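Local structure of serine--tRNA ligase (Pyrococcus horikoshii, 2DQ0) at residues A[204-209]-A[431-436]. The protein attaches serine to tRNA(Ser) at the expense of ATP, as a homodimeric class-II aminoacyl-tRNA synthetase, and probably also serylates tRNA(Sec). Numbering follows the deposited sequence.
Sequences LDRLIE and PKVLWK
In the class-II catalytic core of this synthetase, the last turn of helix 190-209 meets segment 431-436, close to the C terminus of the chain, through the guanidinium of Arg-206, which contacts Val-433 and Lys-436. That this is a thin surface bridge follows from two measures: only 91 Å² is buried between the segments, and the nearest alpha carbons, those of Arg-206 and Val-433, stand 11.3 Å apart. The arginine chain, bent at chi2 (63°) and again at chi3, spans most of that gap. Its NH2 lies 3.6 Å from CG1 of Val-433, a van der Waals contact made obliquely to the guanidinium plane, while the same NH2 forms a salt bridge with Glu-333 at the end of helix 316-333. Val-433 also touches Glu-333 and Phe-202 of helix 190-209, which places it against both helices. Lys-436 NZ comes to the guanidinium edge, near its plane, 4.1 Å from Arg-206 NH1. These like charges are probably eased in part by the Glu-333 carboxylate. The ammonium is tethered within its own segment: with chi1 at 59° and a bend at chi4, the lysine chain brings NZ back to Val-433 O at 3.2 Å, approaching within the plane of the carbonyl, at one of the oxygen lone pairs, with a C=O...N angle of 141°.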
ATOM      1  N   LEU A 204       9.171  16.067  -6.011  1.00 44.69           N
ATOM      2  CA  LEU A 204      10.188  15.190  -6.553  1.00 44.33           C
ATOM      3  C   LEU A 204      11.227  15.941  -7.377  1.00 47.42           C
ATOM      4  O   LEU A 204      12.423  15.769  -7.171  1.00 46.53           O
ATOM      5  CB  LEU A 204       9.515  14.135  -7.415  1.00 39.54           C
ATOM      6  CG  LEU A 204      10.045  12.719  -7.297  1.00 45.67           C
ATOM      7  CD1 LEU A 204      10.474  12.402  -5.863  1.00 50.48           C
ATOM      8  CD2 LEU A 204       8.939  11.790  -7.738  1.00 46.29           C
ATOM      9  N   ASP A 205      10.760  16.777  -8.301  1.00 45.00           N
ATOM     10  CA  ASP A 205      11.640  17.541  -9.176  1.00 44.57           C
ATOM     11  C   ASP A 205      12.589  18.463  -8.426  1.00 46.59           C
ATOM     12  O   ASP A 205      13.805  18.468  -8.651  1.00 49.75           O
ATOM     13  CB  ASP A 205      10.808  18.366 -10.168  1.00 35.88           C
ATOM     14  CG  ASP A 205      10.315  17.542 -11.352  1.00 49.33           C
ATOM     15  OD1 ASP A 205      10.693  16.351 -11.496  1.00 53.36           O
ATOM     16  OD2 ASP A 205       9.542  18.090 -12.156  1.00 49.97           O
ATOM     17  N   ARG A 206      12.029  19.247  -7.527  1.00 43.41           N
ATOM     18  CA  ARG A 206      12.832  20.173  -6.778  1.00 47.60           C
ATOM     19  C   ARG A 206      13.914  19.516  -5.921  1.00 49.50           C
ATOM     20  O   ARG A 206      15.042  19.996  -5.901  1.00 57.95           O
ATOM     21  CB  ARG A 206      11.935  21.048  -5.915  1.00 40.11           C
ATOM     22  CG  ARG A 206      12.079  22.510  -6.227  1.00 54.13           C
ATOM     23  CD  ARG A 206      11.646  22.782  -7.635  1.00 56.92           C
ATOM     24  NE  ARG A 206      11.087  24.120  -7.761  1.00 52.21           N
ATOM     25  CZ  ARG A 206      10.397  24.531  -8.822  1.00 71.84           C
ATOM     26  NH1 ARG A 206      10.185  23.711  -9.857  1.00 71.63           N
ATOM     27  NH2 ARG A 206       9.882  25.755  -8.837  1.00 69.22           N
ATOM     28  N   LEU A 207      13.589  18.443  -5.205  1.00 48.16           N
ATOM     29  CA  LEU A 207      14.599  17.784  -4.385  1.00 47.22           C
ATOM     30  C   LEU A 207      15.665  17.193  -5.293  1.00 53.22           C
ATOM     31  O   LEU A 207      16.854  17.198  -4.949  1.00 50.72           O
ATOM     32  CB  LEU A 207      13.996  16.690  -3.510  1.00 43.97           C
ATOM     33  CG  LEU A 207      13.522  17.153  -2.129  1.00 46.69           C
ATOM     34  CD1 LEU A 207      14.728  17.567  -1.306  1.00 44.99           C
ATOM     35  CD2 LEU A 207      12.545  18.305  -2.245  1.00 30.51           C
ATOM     36  N   ILE A 208      15.247  16.697  -6.456  1.00 49.16           N
ATOM     37  CA  ILE A 208      16.203  16.148  -7.414  1.00 49.24           C
ATOM     38  C   ILE A 208      17.171  17.244  -7.874  1.00 52.18           C
ATOM     39  O   ILE A 208      18.371  17.017  -7.967  1.00 49.43           O
ATOM     40  CB  ILE A 208      15.511  15.552  -8.645  1.00 44.02           C
ATOM     41  CG1 ILE A 208      14.874  14.213  -8.286  1.00 42.69           C
ATOM     42  CG2 ILE A 208      16.517  15.319  -9.746  1.00 43.97           C
ATOM     43  CD1 ILE A 208      14.206  13.550  -9.468  1.00 31.83           C
ATOM     44  N   GLU A 209      16.661  18.434  -8.164  1.00 54.06           N
ATOM     45  CA  GLU A 209      17.559  19.508  -8.565  1.00 60.93           C
ATOM     46  C   GLU A 209      18.568  19.795  -7.433  1.00 57.73           C
ATOM     47  O   GLU A 209      19.704  20.169  -7.700  1.00 61.28           O
ATOM     48  CB  GLU A 209      16.786  20.796  -8.876  1.00 63.81           C
ATOM     49  CG  GLU A 209      15.648  20.657  -9.864  1.00 69.41           C
ATOM     50  CD  GLU A 209      14.759  21.901  -9.911  1.00 76.68           C
ATOM     51  OE1 GLU A 209      13.714  21.864 -10.604  1.00 70.99           O
ATOM     52  OE2 GLU A 209      15.105  22.914  -9.253  1.00 77.09           O
ATOM     53  N   PRO A 431      -1.874  27.220  -7.768  1.00 46.19           N
ATOM     54  CA  PRO A 431      -0.596  27.947  -7.848  1.00 46.11           C
ATOM     55  C   PRO A 431       0.095  27.777  -9.199  1.00 51.34           C
ATOM     56  O   PRO A 431       0.248  26.655  -9.678  1.00 49.16           O
ATOM     57  CB  PRO A 431       0.233  27.329  -6.724  1.00 49.48           C
ATOM     58  CG  PRO A 431      -0.800  26.865  -5.737  1.00 58.19           C
ATOM     59  CD  PRO A 431      -1.908  26.322  -6.595  1.00 41.96           C
ATOM     60  N   LYS A 432       0.543  28.885  -9.784  1.00 51.10           N
ATOM     61  CA  LYS A 432       1.214  28.876 -11.091  1.00 60.05           C
ATOM     62  C   LYS A 432       2.326  27.813 -11.226  1.00 51.31           C
ATOM     63  O   LYS A 432       2.462  27.179 -12.260  1.00 43.17           O
ATOM     64  CB  LYS A 432       1.778  30.284 -11.400  1.00 59.33           C
ATOM     65  CG  LYS A 432       0.746  31.406 -11.142  1.00 86.46           C
ATOM     66  CD  LYS A 432       1.351  32.826 -11.138  1.00 88.66           C
ATOM     67  CE  LYS A 432       0.389  33.886 -10.537  1.00 78.62           C
ATOM     68  NZ  LYS A 432      -0.802  34.200 -11.377  1.00 70.15           N
ATOM     69  N   VAL A 433       3.105  27.616 -10.178  1.00 45.14           N
ATOM     70  CA  VAL A 433       4.182  26.646 -10.220  1.00 51.92           C
ATOM     71  C   VAL A 433       3.717  25.251 -10.623  1.00 56.78           C
ATOM     72  O   VAL A 433       4.504  24.492 -11.189  1.00 58.44           O
ATOM     73  CB  VAL A 433       4.876  26.506  -8.850  1.00 52.95           C
ATOM     74  CG1 VAL A 433       6.258  25.896  -9.035  1.00 35.63           C
ATOM     75  CG2 VAL A 433       4.949  27.854  -8.166  1.00 70.52           C
ATOM     76  N   LEU A 434       2.463  24.907 -10.324  1.00 49.34           N
ATOM     77  CA  LEU A 434       1.944  23.576 -10.661  1.00 48.29           C
ATOM     78  C   LEU A 434       1.291  23.463 -12.036  1.00 48.04           C
ATOM     79  O   LEU A 434       1.032  22.352 -12.507  1.00 57.07           O
ATOM     80  CB  LEU A 434       0.945  23.084  -9.596  1.00 38.38           C
ATOM     81  CG  LEU A 434       1.441  22.974  -8.153  1.00 35.86           C
ATOM     82  CD1 LEU A 434       0.310  22.676  -7.216  1.00 37.54           C
ATOM     83  CD2 LEU A 434       2.507  21.903  -8.069  1.00 41.94           C
ATOM     84  N   TRP A 435       1.023  24.592 -12.685  1.00 49.39           N
ATOM     85  CA  TRP A 435       0.381  24.579 -14.007  1.00 50.48           C
ATOM     86  C   TRP A 435       1.065  23.647 -15.027  1.00 53.32           C
ATOM     87  O   TRP A 435       0.393  23.005 -15.843  1.00 46.64           O
ATOM     88  CB  TRP A 435       0.322  25.991 -14.592  1.00 49.93           C
ATOM     89  CG  TRP A 435      -0.537  26.973 -13.844  1.00 63.63           C
ATOM     90  CD1 TRP A 435      -1.314  26.729 -12.748  1.00 69.61           C
ATOM     91  CD2 TRP A 435      -0.707  28.357 -14.151  1.00 64.53           C
ATOM     92  NE1 TRP A 435      -1.960  27.874 -12.354  1.00 63.74           N
ATOM     93  CE2 TRP A 435      -1.607  28.891 -13.198  1.00 68.18           C
ATOM     94  CE3 TRP A 435      -0.186  29.202 -15.139  1.00 56.26           C
ATOM     95  CZ2 TRP A 435      -1.997  30.232 -13.206  1.00 71.02           C
ATOM     96  CZ3 TRP A 435      -0.570  30.533 -15.146  1.00 67.26           C
ATOM     97  CH2 TRP A 435      -1.469  31.037 -14.186  1.00 70.67           C
ATOM     98  N   LYS A 436       2.395  23.575 -14.994  1.00 53.00           N
ATOM     99  CA  LYS A 436       3.090  22.712 -15.930  1.00 53.44           C
ATOM    100  C   LYS A 436       2.772  21.253 -15.624  1.00 55.83           C
ATOM    101  O   LYS A 436       2.810  20.402 -16.518  1.00 53.19           O
ATOM    102  CB  LYS A 436       4.608  22.957 -15.908  1.00 47.95           C
ATOM    103  CG  LYS A 436       5.313  22.748 -14.573  1.00 59.66           C
ATOM    104  CD  LYS A 436       6.787  23.143 -14.715  1.00 65.53           C
ATOM    105  CE  LYS A 436       7.540  23.225 -13.382  1.00 83.12           C
ATOM    106  NZ  LYS A 436       7.351  24.517 -12.636  1.00 84.90           N
TER